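Local atomic coordinates of putative lipoprotein YerB (Bacillus subtilis, PDB entry 2PSB), a protein that is a putative membrane lipoprotein of unknown molecular function that interacts with the DNA helicase PcrA, an interaction not essential for viability or UV repair. Residues I56-E61 with E87-L92; A236-I241 with I295-D300; V37-K42 with T65-I70; R83-Y88 with S98-H103. All coordinates share one frame; numbering follows the deposited sequence.

Contact 1: residues I56-E61 with E87-L92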
loop_
_atom_site.group_PDB
_atom_site.type_symbol
_atom_site.label_atom_id
_atom_site.label_comp_id
_atom_site.label_asym_id
_atom_site.label_seq_id
_atom_site.Cartn_x
_atom_site.Cartn_y
_atom_site.Cartn_z
ATOM N N ILE A 56 1.227 0.365 0.648
ATOM C CA ILE A 56 1.603 1.654 1.211
ATOM C C ILE A 56 0.777 1.979 2.447
ATOM O O ILE A 56 -0.448 1.954 2.420
ATOM C CB ILE A 56 1.462 2.788 0.168
ATOM C CG1 ILE A 56 2.288 2.436 -1.076
ATOM C CG2 ILE A 56 1.981 4.119 0.747
ATOM C CD1 ILE A 56 1.486 2.207 -2.323
ATOM N N GLU A 57 1.468 2.262 3.544
ATOM C CA GLU A 57 0.818 2.590 4.799
ATOM C C GLU A 57 1.002 4.070 5.081
ATOM O O GLU A 57 2.085 4.617 4.882
ATOM C CB GLU A 57 1.418 1.741 5.934
ATOM C CG GLU A 57 0.876 2.037 7.334
ATOM C CD GLU A 57 1.461 1.107 8.396
ATOM O OE1 GLU A 57 0.874 1.034 9.494
ATOM O OE2 GLU A 57 2.506 0.454 8.139
ATOM N N ALA A 58 -0.062 4.715 5.535
ATOM C CA ALA A 58 -0.009 6.137 5.852
ATOM C C ALA A 58 -1.120 6.470 6.829
ATOM O O ALA A 58 -2.102 5.723 6.948
ATOM C CB ALA A 58 -0.149 6.995 4.573
ATOM N N LEU A 59 -0.957 7.582 7.545
ATOM C CA LEU A 59 -1.960 8.004 8.516
ATOM C C LEU A 59 -3.228 8.370 7.786
ATOM O O LEU A 59 -3.186 9.001 6.738
ATOM C CB LEU A 59 -1.482 9.221 9.327
ATOM C CG LEU A 59 -0.432 8.969 10.419
ATOM C CD1 LEU A 59 0.062 10.283 10.979
ATOM C CD2 LEU A 59 -1.035 8.120 11.516
ATOM N N ALA A 60 -4.357 7.960 8.345
ATOM C CA ALA A 60 -5.658 8.257 7.765
ATOM C C ALA A 60 -6.557 8.869 8.844
ATOM O O ALA A 60 -6.626 10.091 8.992
ATOM C CB ALA A 60 -6.283 6.982 7.208
ATOM N N GLU A 61 -7.222 8.006 9.605
ATOM C CA GLU A 61 -8.134 8.422 10.673
ATOM C C GLU A 61 -7.394 8.612 12.007
ATOM O O GLU A 61 -6.946 7.646 12.621
ATOM C CB GLU A 61 -9.229 7.357 10.832
ATOM C CG GLU A 61 -10.455 7.760 11.650
ATOM C CD GLU A 61 -11.427 8.652 10.888
ATOM O OE1 GLU A 61 -12.598 8.737 11.314
ATOM O OE2 GLU A 61 -11.027 9.273 9.879
ATOM N N GLU A 87 -7.206 11.565 -0.461
ATOM C CA GLU A 87 -6.534 12.154 -1.606
ATOM C C GLU A 87 -5.191 11.511 -1.898
ATOM O O GLU A 87 -4.967 11.043 -3.015
ATOM C CB GLU A 87 -6.340 13.662 -1.416
ATOM C CG GLU A 87 -7.588 14.476 -1.679
ATOM C CD GLU A 87 -8.214 15.025 -0.416
ATOM O OE1 GLU A 87 -8.400 14.250 0.551
ATOM O OE2 GLU A 87 -8.534 16.235 -0.401
ATOM N N TYR A 88 -4.303 11.484 -0.906
ATOM C CA TYR A 88 -2.991 10.892 -1.107
ATOM C C TYR A 88 -3.051 9.461 -1.645
ATOM O O TYR A 88 -2.144 9.035 -2.351
ATOM C CB TYR A 88 -2.131 10.954 0.171
ATOM C CG TYR A 88 -2.866 10.790 1.478
ATOM C CD1 TYR A 88 -3.455 11.890 2.114
ATOM C CD2 TYR A 88 -2.939 9.552 2.104
ATOM C CE1 TYR A 88 -4.088 11.756 3.343
ATOM C CE2 TYR A 88 -3.575 9.407 3.335
ATOM C CZ TYR A 88 -4.144 10.517 3.951
ATOM O OH TYR A 88 -4.755 10.399 5.182
ATOM N N PHE A 89 -4.107 8.721 -1.325
ATOM C CA PHE A 89 -4.226 7.359 -1.845
ATOM C C PHE A 89 -4.615 7.365 -3.329
ATOM O O PHE A 89 -4.155 6.532 -4.112
ATOM C CB PHE A 89 -5.244 6.549 -1.027
ATOM C CG PHE A 89 -4.722 6.107 0.312
ATOM C CD1 PHE A 89 -3.519 5.410 0.404
ATOM C CD2 PHE A 89 -5.426 6.385 1.484
ATOM C CE1 PHE A 89 -3.018 4.995 1.641
ATOM C CE2 PHE A 89 -4.942 5.977 2.723
ATOM C CZ PHE A 89 -3.731 5.277 2.801
ATOM N N VAL A 90 -5.461 8.306 -3.722
ATOM C CA VAL A 90 -5.861 8.402 -5.121
ATOM C C VAL A 90 -4.604 8.694 -5.926
ATOM O O VAL A 90 -4.349 8.077 -6.959
ATOM C CB VAL A 90 -6.878 9.542 -5.349
ATOM C CG1 VAL A 90 -7.156 9.695 -6.837
ATOM C CG2 VAL A 90 -8.162 9.254 -4.601
ATOM N N THR A 91 -3.808 9.626 -5.419
ATOM C CA THR A 91 -2.564 10.035 -6.061
ATOM C C THR A 91 -1.574 8.867 -6.185
ATOM O O THR A 91 -0.909 8.707 -7.205
ATOM C CB THR A 91 -1.902 11.175 -5.253
ATOM O OG1 THR A 91 -2.834 12.256 -5.115
ATOM C CG2 THR A 91 -0.648 11.676 -5.942
ATOM N N LEU A 92 -1.485 8.065 -5.131
ATOM C CA LEU A 92 -0.580 6.925 -5.110
ATOM C C LEU A 92 -1.053 5.852 -6.085
ATOM O O LEU A 92 -0.256 5.273 -6.816
ATOM C CB LEU A 92 -0.498 6.356 -3.688
ATOM C CG LEU A 92 0.136 7.291 -2.648
ATOM C CD1 LEU A 92 -0.070 6.730 -1.246
ATOM C CD2 LEU A 92 1.609 7.458 -2.961
#
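Y88 reaches from the first turn of helix 87-94 to the end of strand 54-59, where its OH gives a weak hydrogen bond to the backbone O of L59 over 2.6 Å. The same hydroxyl lies 3.5 Å from A60 CA, so the phenol tip sits where the strand gives way to a classic beta bulge, A60 and E61 both facing I64. The rest is largely apolar. A58 CB points at the helix and touches two neighbouring rings, 4.4 Å from Y88 CE2 and 4.3 Å from F89 CZ. The F89 ring brings its CE1 edge to the carbonyl O of I56, near the ring plane, while Y88 CD2 stands over the centre of its face. Farther along, I56 CG2, anti to the I56 backbone N and so turned to the helix side, meets L92 CD1 at 3.9 Å.

Residues 87-92 of the helix run nearly antiparallel to residues 56-59 of the strand, 159° between their directions, with axes 10.4 Å apart at closest approach. Within the first turn E87 O accepts from both T91 N and T91 OG1. L68, on the adjacent strand 65-71, packs against F89 and L92, and I297 of strand 293-298 against I56 and A58. All the touching residues are buried, so the phenol OH and the L59 carbonyl meet each other, by a weak bond, inside an otherwise mostly apolar interface.

Contact 2: residues A236-I241 with I295-D300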
loop_
_atom_site.group_PDB
_atom_site.type_symbol
_atom_site.label_atom_id
_atom_site.label_comp_id
_atom_site.label_asym_id
_atom_site.label_seq_id
_atom_site.Cartn_x
_atom_site.Cartn_y
_atom_site.Cartn_z
ATOM N N ALA A 236 7.037 12.688 4.467
ATOM C CA ALA A 236 6.232 13.638 3.713
ATOM C C ALA A 236 5.486 14.584 4.644
ATOM O O ALA A 236 5.027 14.180 5.712
ATOM C CB ALA A 236 5.244 12.877 2.837
ATOM N N SER A 237 5.355 15.841 4.222
ATOM C CA SER A 237 4.670 16.845 5.021
ATOM C C SER A 237 3.186 16.570 5.161
ATOM O O SER A 237 2.462 16.464 4.168
ATOM C CB SER A 237 4.846 18.232 4.412
ATOM O OG SER A 237 6.211 18.546 4.256
ATOM N N HIS A 238 2.746 16.449 6.408
ATOM C CA HIS A 238 1.347 16.231 6.719
ATOM C C HIS A 238 0.838 17.616 7.105
ATOM O O HIS A 238 1.463 18.303 7.915
ATOM C CB HIS A 238 1.207 15.256 7.891
ATOM C CG HIS A 238 1.551 13.842 7.545
ATOM N ND1 HIS A 238 2.697 13.498 6.857
ATOM C CD2 HIS A 238 0.897 12.679 7.785
ATOM C CE1 HIS A 238 2.731 12.191 6.684
ATOM N NE2 HIS A 238 1.649 11.668 7.237
ATOM N N HIS A 239 -0.277 18.032 6.510
ATOM C CA HIS A 239 -0.853 19.346 6.780
ATOM C C HIS A 239 -2.366 19.256 6.926
ATOM O O HIS A 239 -3.005 18.436 6.273
ATOM C CB HIS A 239 -0.529 20.301 5.632
ATOM C CG HIS A 239 0.922 20.649 5.519
ATOM N ND1 HIS A 239 1.548 20.839 4.305
ATOM C CD2 HIS A 239 1.866 20.873 6.467
ATOM C CE1 HIS A 239 2.813 21.161 4.509
ATOM N NE2 HIS A 239 3.032 21.189 5.812
ATOM N N ILE A 240 -2.947 20.094 7.779
ATOM C CA ILE A 240 -4.394 20.080 7.938
ATOM C C ILE A 240 -4.950 21.039 6.890
ATOM O O ILE A 240 -4.463 22.159 6.734
ATOM C CB ILE A 240 -4.836 20.527 9.355
ATOM C CG1 ILE A 240 -4.438 21.982 9.604
ATOM C CG2 ILE A 240 -4.205 19.620 10.405
ATOM C CD1 ILE A 240 -4.972 22.551 10.915
ATOM N N ILE A 241 -5.956 20.583 6.156
ATOM C CA ILE A 241 -6.560 21.391 5.106
ATOM C C ILE A 241 -8.070 21.384 5.266
ATOM O O ILE A 241 -8.811 21.807 4.374
ATOM C CB ILE A 241 -6.181 20.837 3.705
ATOM C CG1 ILE A 241 -6.444 19.327 3.638
ATOM C CG2 ILE A 241 -4.701 21.097 3.420
ATOM C CD1 ILE A 241 -7.900 18.929 3.612
ATOM N N ILE A 295 5.909 0.295 1.661
ATOM C CA ILE A 295 6.242 1.704 1.824
ATOM C C ILE A 295 5.511 2.277 3.024
ATOM O O ILE A 295 4.283 2.155 3.147
ATOM C CB ILE A 295 5.856 2.528 0.564
ATOM C CG1 ILE A 295 6.559 1.951 -0.667
ATOM C CG2 ILE A 295 6.229 4.004 0.762
ATOM C CD1 ILE A 295 6.437 2.780 -1.891
ATOM N N ASN A 296 6.281 2.890 3.917
ATOM C CA ASN A 296 5.732 3.520 5.107
ATOM C C ASN A 296 5.907 5.015 5.048
ATOM O O ASN A 296 7.028 5.515 5.110
ATOM C CB ASN A 296 6.430 3.011 6.358
ATOM C CG ASN A 296 5.749 1.826 6.943
ATOM O OD1 ASN A 296 4.753 1.963 7.653
ATOM N ND2 ASN A 296 6.259 0.650 6.646
ATOM N N ILE A 297 4.807 5.738 4.913
ATOM C CA ILE A 297 4.899 7.182 4.879
ATOM C C ILE A 297 4.767 7.704 6.312
ATOM O O ILE A 297 3.850 7.326 7.054
ATOM C CB ILE A 297 3.809 7.772 3.970
ATOM C CG1 ILE A 297 4.162 7.469 2.508
ATOM C CG2 ILE A 297 3.675 9.292 4.209
ATOM C CD1 ILE A 297 2.979 7.570 1.542
ATOM N N VAL A 298 5.708 8.555 6.699
ATOM C CA VAL A 298 5.716 9.131 8.041
ATOM C C VAL A 298 5.876 10.645 7.980
ATOM O O VAL A 298 6.494 11.168 7.058
ATOM C CB VAL A 298 6.900 8.567 8.887
ATOM C CG1 VAL A 298 6.887 7.049 8.855
ATOM C CG2 VAL A 298 8.226 9.104 8.355
ATOM N N PRO A 299 5.303 11.370 8.951
ATOM C CA PRO A 299 5.443 12.831 8.948
ATOM C C PRO A 299 6.784 13.281 9.545
ATOM O O PRO A 299 7.138 14.449 9.471
ATOM C CB PRO A 299 4.239 13.302 9.763
ATOM C CG PRO A 299 3.995 12.161 10.698
ATOM C CD PRO A 299 4.208 10.945 9.835
ATOM N N ASP A 300 7.530 12.341 10.124
ATOM C CA ASP A 300 8.830 12.639 10.717
ATOM C C ASP A 300 9.730 11.409 10.683
ATOM O O ASP A 300 9.470 10.410 11.351
ATOM C CB ASP A 300 8.665 13.115 12.164
ATOM C CG ASP A 300 9.987 13.517 12.808
ATOM O OD1 ASP A 300 9.965 13.917 13.985
ATOM O OD2 ASP A 300 11.045 13.432 12.151
HETATM O O HOH W 1 1.366 9.192 7.179
#
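The imidazole of H238 is laid against the pyrrolidine of P299, the two side chains crossing obliquely. P299 CB stands over one ring face, 3.5 Å from the centroid of H238 and 19° off the ring normal, a CH-pi contact displaced toward the ND1 side; P299 CB and H238 ND1 are 3.3 Å apart. I297 CG2 comes to the edge of the same ring, 3.9 Å from H238 CE1. With CG anti to its own carbonyl carbon (chi1 -72°), the ring is then set by its nitrogens: ND1 donates to A236 O at 2.7 Å, the acceptor in the ring plane but the nitrogen above the carbonyl plane, and NE2 shares a water with I297 O. Strands 230-240 and 293-298, which pair in parallel, diverge after A236: 293-298 ends and runs into P299, while 230-240 continues alongside 247-250. One backbone bond crosses here, A236 N to V298 O at 3.1 Å, and P299 CA adds a CA-H...O contact to A236 O. The carbonyl of A236 thus meets both the imidazole N-H and the proline CA. The same I297 CG2 also touches A236 CB, at 4.1 Å. I249 of strand 247-250 packs on A236 and H238, and Y188 OH is hydrogen-bonded to I297 O.

Contact 3: residues V37-K42 with T65-I70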
loop_
_atom_site.group_PDB
_atom_site.type_symbol
_atom_site.label_atom_id
_atom_site.label_comp_id
_atom_site.label_asym_id
_atom_site.label_seq_id
_atom_site.Cartn_x
_atom_site.Cartn_y
_atom_site.Cartn_z
ATOM N N VAL A 37 -7.078 -0.559 2.013
ATOM C CA VAL A 37 -7.321 -1.562 3.038
ATOM C C VAL A 37 -7.254 -1.050 4.479
ATOM O O VAL A 37 -6.277 -0.420 4.906
ATOM C CB VAL A 37 -6.353 -2.757 2.860
ATOM C CG1 VAL A 37 -6.578 -3.793 3.956
ATOM C CG2 VAL A 37 -6.558 -3.390 1.492
ATOM N N ASN A 38 -8.331 -1.343 5.200
ATOM C CA ASN A 38 -8.540 -0.996 6.604
ATOM C C ASN A 38 -7.368 -1.494 7.471
ATOM O O ASN A 38 -7.015 -2.673 7.425
ATOM C CB ASN A 38 -9.846 -1.668 7.057
ATOM C CG ASN A 38 -10.465 -1.044 8.304
ATOM O OD1 ASN A 38 -11.638 -1.298 8.602
ATOM N ND2 ASN A 38 -9.705 -0.240 9.028
ATOM N N ASN A 39 -6.750 -0.606 8.245
ATOM C CA ASN A 39 -5.680 -1.058 9.125
ATOM C C ASN A 39 -6.000 -0.724 10.582
ATOM O O ASN A 39 -5.106 -0.588 11.425
ATOM C CB ASN A 39 -4.327 -0.472 8.727
ATOM C CG ASN A 39 -3.186 -1.051 9.551
ATOM O OD1 ASN A 39 -3.101 -2.268 9.750
ATOM N ND2 ASN A 39 -2.308 -0.187 10.032
ATOM N N HIS A 40 -7.287 -0.573 10.869
ATOM C CA HIS A 40 -7.729 -0.313 12.227
ATOM C C HIS A 40 -7.523 -1.645 12.929
ATOM O O HIS A 40 -7.762 -2.695 12.341
ATOM C CB HIS A 40 -9.208 0.075 12.254
ATOM C CG HIS A 40 -9.757 0.268 13.636
ATOM N ND1 HIS A 40 -10.021 -0.785 14.489
ATOM C CD2 HIS A 40 -10.074 1.392 14.319
ATOM C CE1 HIS A 40 -10.479 -0.318 15.636
ATOM N NE2 HIS A 40 -10.519 1.001 15.560
ATOM N N PRO A 41 -7.078 -1.623 14.197
ATOM C CA PRO A 41 -6.842 -2.859 14.952
ATOM C C PRO A 41 -7.869 -3.975 14.720
ATOM O O PRO A 41 -7.497 -5.137 14.557
ATOM C CB PRO A 41 -6.817 -2.373 16.394
ATOM C CG PRO A 41 -6.166 -1.016 16.269
ATOM C CD PRO A 41 -6.861 -0.434 15.046
ATOM N N LYS A 42 -9.150 -3.618 14.696
ATOM C CA LYS A 42 -10.220 -4.597 14.495
ATOM C C LYS A 42 -10.297 -5.209 13.098
ATOM O O LYS A 42 -11.033 -6.169 12.879
ATOM C CB LYS A 42 -11.582 -3.970 14.834
ATOM C CG LYS A 42 -11.984 -4.039 16.315
ATOM C CD LYS A 42 -12.058 -5.486 16.796
ATOM C CE LYS A 42 -12.532 -5.602 18.244
ATOM N NZ LYS A 42 -14.000 -5.379 18.382
ATOM N N THR A 65 -3.464 4.175 10.913
ATOM C CA THR A 65 -2.942 4.152 9.555
ATOM C C THR A 65 -3.824 3.290 8.668
ATOM O O THR A 65 -4.634 2.499 9.149
ATOM C CB THR A 65 -1.527 3.577 9.488
ATOM O OG1 THR A 65 -1.533 2.259 10.028
ATOM C CG2 THR A 65 -0.553 4.439 10.255
ATOM N N ARG A 66 -3.641 3.442 7.366
ATOM C CA ARG A 66 -4.426 2.698 6.397
ATOM C C ARG A 66 -3.517 2.313 5.245
ATOM O O ARG A 66 -2.549 3.013 4.953
ATOM C CB ARG A 66 -5.592 3.564 5.906
ATOM C CG ARG A 66 -6.507 2.884 4.913
ATOM C CD ARG A 66 -7.951 3.139 5.287
ATOM N NE ARG A 66 -8.219 4.562 5.408
ATOM C CZ ARG A 66 -9.149 5.083 6.206
ATOM N NH1 ARG A 66 -9.326 6.398 6.245
ATOM N NH2 ARG A 66 -9.885 4.300 6.979
ATOM N N PHE A 67 -3.854 1.216 4.582
ATOM C CA PHE A 67 -3.064 0.691 3.472
ATOM C C PHE A 67 -3.665 0.909 2.087
ATOM O O PHE A 67 -4.884 1.060 1.923
ATOM C CB PHE A 67 -2.905 -0.828 3.604
ATOM C CG PHE A 67 -2.347 -1.295 4.922
ATOM C CD1 PHE A 67 -2.633 -2.580 5.377
ATOM C CD2 PHE A 67 -1.545 -0.473 5.697
ATOM C CE1 PHE A 67 -2.130 -3.044 6.593
ATOM C CE2 PHE A 67 -1.038 -0.919 6.915
ATOM C CZ PHE A 67 -1.331 -2.209 7.366
ATOM N N LEU A 68 -2.780 0.907 1.098
ATOM C CA LEU A 68 -3.158 0.948 -0.308
ATOM C C LEU A 68 -2.361 -0.266 -0.772
ATOM O O LEU A 68 -1.134 -0.239 -0.765
ATOM C CB LEU A 68 -2.663 2.194 -1.043
ATOM C CG LEU A 68 -3.085 2.172 -2.526
ATOM C CD1 LEU A 68 -4.627 2.289 -2.644
ATOM C CD2 LEU A 68 -2.412 3.292 -3.282
ATOM N N ALA A 69 -3.062 -1.346 -1.098
ATOM C CA ALA A 69 -2.423 -2.569 -1.563
ATOM C C ALA A 69 -2.574 -2.642 -3.073
ATOM O O ALA A 69 -3.686 -2.744 -3.603
ATOM C CB ALA A 69 -3.055 -3.791 -0.903
ATOM N N ILE A 70 -1.437 -2.584 -3.760
ATOM C CA ILE A 70 -1.421 -2.606 -5.210
ATOM C C ILE A 70 -1.069 -3.989 -5.732
ATOM O O ILE A 70 0.033 -4.497 -5.497
ATOM C CB ILE A 70 -0.415 -1.554 -5.739
ATOM C CG1 ILE A 70 -0.772 -0.184 -5.146
ATOM C CG2 ILE A 70 -0.400 -1.534 -7.269
ATOM C CD1 ILE A 70 0.054 0.951 -5.700
HETATM O O HOH W 2 -7.535 2.380 8.379
HETATM O O HOH W 3 -3.022 1.214 12.402
#
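V37 of strand 33-37 and F67 of strand 65-71 form an antiparallel hydrogen-bonded pair. Two backbone bonds define it, V37 N to F67 O at 2.7 Å and F67 N to V37 O at 2.9 Å, and R66 CG lies 3.3 Å from V37 O. Beyond the pair, side chains and water take over the polar contacts. N39 ND2 donates to T65 OG1 at 2.6 Å, the hydroxyl lying in the amide plane, and T65 OG1 is also hydrogen-bonded to E57 OE1. One water joins N39 N to T65 O; a second donates to both N39 O and T65 OG1.

The apolar contacts lie partly on the face that carries V37 and F67. There V37 CB and F67 CB are 4.0 Å apart. V37 CG2 packs against A69 CB. N39 crosses the F67 ring: CG is anti to the backbone N (chi1 -174°), and the amide is stacked on the ring with the planes 30° apart. N39 CB makes a CH-pi contact with F67, 3.8 Å from the ring centroid and offset toward the rim. W294 meets the F67 ring edge-to-face. The amide overhangs the CZ rim, N39 OD1 coming to 3.0 Å from F67 CZ.

Contact 4: residues R83-Y88 with S98-H103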
loop_
_atom_site.group_PDB
_atom_site.type_symbol
_atom_site.label_atom_id
_atom_site.label_comp_id
_atom_site.label_asym_id
_atom_site.label_seq_id
_atom_site.Cartn_x
_atom_site.Cartn_y
_atom_site.Cartn_z
ATOM N N ARG A 83 -11.746 0.130 3.064
ATOM C CA ARG A 83 -11.985 1.350 3.816
ATOM C C ARG A 83 -12.056 2.594 2.941
ATOM O O ARG A 83 -11.895 2.534 1.723
ATOM C CB ARG A 83 -10.882 1.542 4.866
ATOM C CG ARG A 83 -11.330 1.361 6.305
ATOM C CD ARG A 83 -12.330 2.425 6.696
ATOM N NE ARG A 83 -12.729 2.342 8.096
ATOM C CZ ARG A 83 -13.485 3.253 8.700
ATOM N NH1 ARG A 83 -13.916 4.306 8.020
ATOM N NH2 ARG A 83 -13.807 3.119 9.980
ATOM N N SER A 84 -12.290 3.725 3.597
ATOM C CA SER A 84 -12.413 5.028 2.946
ATOM C C SER A 84 -11.195 5.498 2.174
ATOM O O SER A 84 -10.064 5.224 2.552
ATOM C CB SER A 84 -12.770 6.088 3.984
ATOM O OG SER A 84 -14.064 5.856 4.488
ATOM N N ALA A 85 -11.441 6.240 1.099
ATOM C CA ALA A 85 -10.373 6.763 0.262
ATOM C C ALA A 85 -9.934 8.149 0.722
ATOM O O ALA A 85 -10.734 8.921 1.250
ATOM C CB ALA A 85 -10.838 6.824 -1.188
ATOM N N ARG A 86 -8.652 8.446 0.517
ATOM C CA ARG A 86 -8.068 9.731 0.878
ATOM C C ARG A 86 -7.348 10.247 -0.350
ATOM O O ARG A 86 -6.942 9.457 -1.195
ATOM C CB ARG A 86 -7.091 9.565 2.050
ATOM C CG ARG A 86 -7.773 9.255 3.372
ATOM C CD ARG A 86 -8.651 10.420 3.803
ATOM N NE ARG A 86 -9.941 9.971 4.325
ATOM C CZ ARG A 86 -10.107 9.378 5.502
ATOM N NH1 ARG A 86 -9.064 9.160 6.292
ATOM N NH2 ARG A 86 -11.316 8.994 5.880
ATOM N N GLU A 87 -7.206 11.565 -0.461
ATOM C CA GLU A 87 -6.534 12.154 -1.606
ATOM C C GLU A 87 -5.191 11.511 -1.898
ATOM O O GLU A 87 -4.967 11.043 -3.015
ATOM C CB GLU A 87 -6.340 13.662 -1.416
ATOM C CG GLU A 87 -7.588 14.476 -1.679
ATOM C CD GLU A 87 -8.214 15.025 -0.416
ATOM O OE1 GLU A 87 -8.400 14.250 0.551
ATOM O OE2 GLU A 87 -8.534 16.235 -0.401
ATOM N N TYR A 88 -4.303 11.484 -0.906
ATOM C CA TYR A 88 -2.991 10.892 -1.107
ATOM C C TYR A 88 -3.051 9.461 -1.645
ATOM O O TYR A 88 -2.144 9.035 -2.351
ATOM C CB TYR A 88 -2.131 10.954 0.171
ATOM C CG TYR A 88 -2.866 10.790 1.478
ATOM C CD1 TYR A 88 -3.455 11.890 2.114
ATOM C CD2 TYR A 88 -2.939 9.552 2.104
ATOM C CE1 TYR A 88 -4.088 11.756 3.343
ATOM C CE2 TYR A 88 -3.575 9.407 3.335
ATOM C CZ TYR A 88 -4.144 10.517 3.951
ATOM O OH TYR A 88 -4.755 10.399 5.182
ATOM N N SER A 98 -3.997 2.589 -11.764
ATOM C CA SER A 98 -4.729 1.434 -11.286
ATOM C C SER A 98 -6.204 1.678 -11.056
ATOM O O SER A 98 -6.643 2.808 -10.826
ATOM C CB SER A 98 -4.128 0.923 -9.970
ATOM O OG SER A 98 -2.995 1.685 -9.560
ATOM N N ILE A 99 -6.965 0.594 -11.139
ATOM C CA ILE A 99 -8.387 0.633 -10.861
ATOM C C ILE A 99 -8.391 0.844 -9.346
ATOM O O ILE A 99 -7.825 0.043 -8.596
ATOM C CB ILE A 99 -9.048 -0.708 -11.218
ATOM C CG1 ILE A 99 -9.144 -0.834 -12.739
ATOM C CG2 ILE A 99 -10.415 -0.828 -10.550
ATOM C CD1 ILE A 99 -9.449 -2.242 -13.229
ATOM N N PHE A 100 -9.011 1.942 -8.917
ATOM C CA PHE A 100 -9.073 2.331 -7.515
ATOM C C PHE A 100 -10.278 1.759 -6.778
ATOM O O PHE A 100 -11.415 2.156 -7.021
ATOM C CB PHE A 100 -9.097 3.855 -7.432
ATOM C CG PHE A 100 -8.848 4.394 -6.059
ATOM C CD1 PHE A 100 -7.609 4.214 -5.439
ATOM C CD2 PHE A 100 -9.832 5.118 -5.397
ATOM C CE1 PHE A 100 -7.348 4.755 -4.174
ATOM C CE2 PHE A 100 -9.580 5.670 -4.122
ATOM C CZ PHE A 100 -8.334 5.486 -3.514
ATOM N N VAL A 101 -10.021 0.828 -5.866
ATOM C CA VAL A 101 -11.092 0.213 -5.108
ATOM C C VAL A 101 -11.087 0.759 -3.686
ATOM O O VAL A 101 -10.028 0.870 -3.060
ATOM C CB VAL A 101 -10.935 -1.311 -5.086
ATOM C CG1 VAL A 101 -12.141 -1.956 -4.391
ATOM C CG2 VAL A 101 -10.804 -1.820 -6.506
ATOM N N HIS A 102 -12.269 1.114 -3.191
ATOM C CA HIS A 102 -12.393 1.668 -1.851
ATOM C C HIS A 102 -13.806 1.539 -1.305
ATOM O O HIS A 102 -14.632 0.799 -1.841
ATOM C CB HIS A 102 -12.002 3.146 -1.857
ATOM C CG HIS A 102 -12.875 3.992 -2.729
ATOM N ND1 HIS A 102 -13.001 3.776 -4.083
ATOM C CD2 HIS A 102 -13.673 5.044 -2.439
ATOM C CE1 HIS A 102 -13.841 4.660 -4.592
ATOM N NE2 HIS A 102 -14.262 5.442 -3.615
ATOM N N HIS A 103 -14.079 2.270 -0.231
ATOM C CA HIS A 103 -15.395 2.239 0.380
ATOM C C HIS A 103 -15.570 3.474 1.247
ATOM O O HIS A 103 -15.154 3.505 2.412
ATOM C CB HIS A 103 -15.565 0.974 1.217
ATOM C CG HIS A 103 -16.995 0.634 1.505
ATOM N ND1 HIS A 103 -17.386 -0.593 1.992
ATOM C CD2 HIS A 103 -18.133 1.354 1.347
ATOM C CE1 HIS A 103 -18.700 -0.618 2.116
ATOM N NE2 HIS A 103 -19.178 0.551 1.730
#
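H103 N donates to R83 O at 2.9 Å, the main polar link between the segment leading into helix 87-94 and the end of strand 99-102. The bond is bent, with an angle of 133° at the hydrogen, and the nitrogen stands well above the plane of the R83 carbonyl. Next to it, the H103 carbonyl faces S84: S84 OG gives it a weak hydrogen bond at 3.3 Å, and S84 CA makes a CA-H...O contact with H103 O at 3.2 Å. The hydroxyl is set beside the backbone N of S84, anti to its carbonyl carbon (chi1 -67°). The imidazole of H103 leads away from the segment 83-88; its ND1 is hydrogen-bonded to S143 OG, and F131 meets the ring edge-to-face.

Packing follows toward the start of the strand. A85 CB packs against two rings where they meet, 3.4 Å from F100 CE2, at the edge of that ring and near its plane, and 3.6 Å from H102 CD2. F100 CE2 in turn lies over one face of the H102 imidazole, offset toward its rim. H102 CB lies 3.6 Å from R83 O. L113 of helix 107-114 packs on both rings, and V36 of the paired strand 33-37 and L68 of strand 65-71 touch F100.

S84, phosphorylated in the natural protein, carries no phosphate here. R86 occupies the N-cap position of helix 87-94; residues 83-85 lead into it alongside strand 99-102, which pairs in parallel with strand 33-37 in the DUF3048 N-terminal region.

In the fold
Contacts 1, 3 and 4 lie within the DUF3048 N-terminal region, their centres 8 to 11 Å apart, and contact 2 joins strands 230-240 and 293-298 much later in the chain. Strand 54-59 connects the two groups: it pairs antiparallel with strand 65-71 of contact 3 and parallel with strand 293-298 of contact 2. Contacts 1 and 4 share E87 and Y88 at the start of helix 87-94, and contacts 1 and 3 interleave along the sequence. Contact 2 adjoins contact 1, their centres about 9 Å apart, but its centre is about 16 Å from that of contact 3 and about 17 Å from that of contact 4. Strand pairing through 54-59 thus ties early and late parts of the chain together.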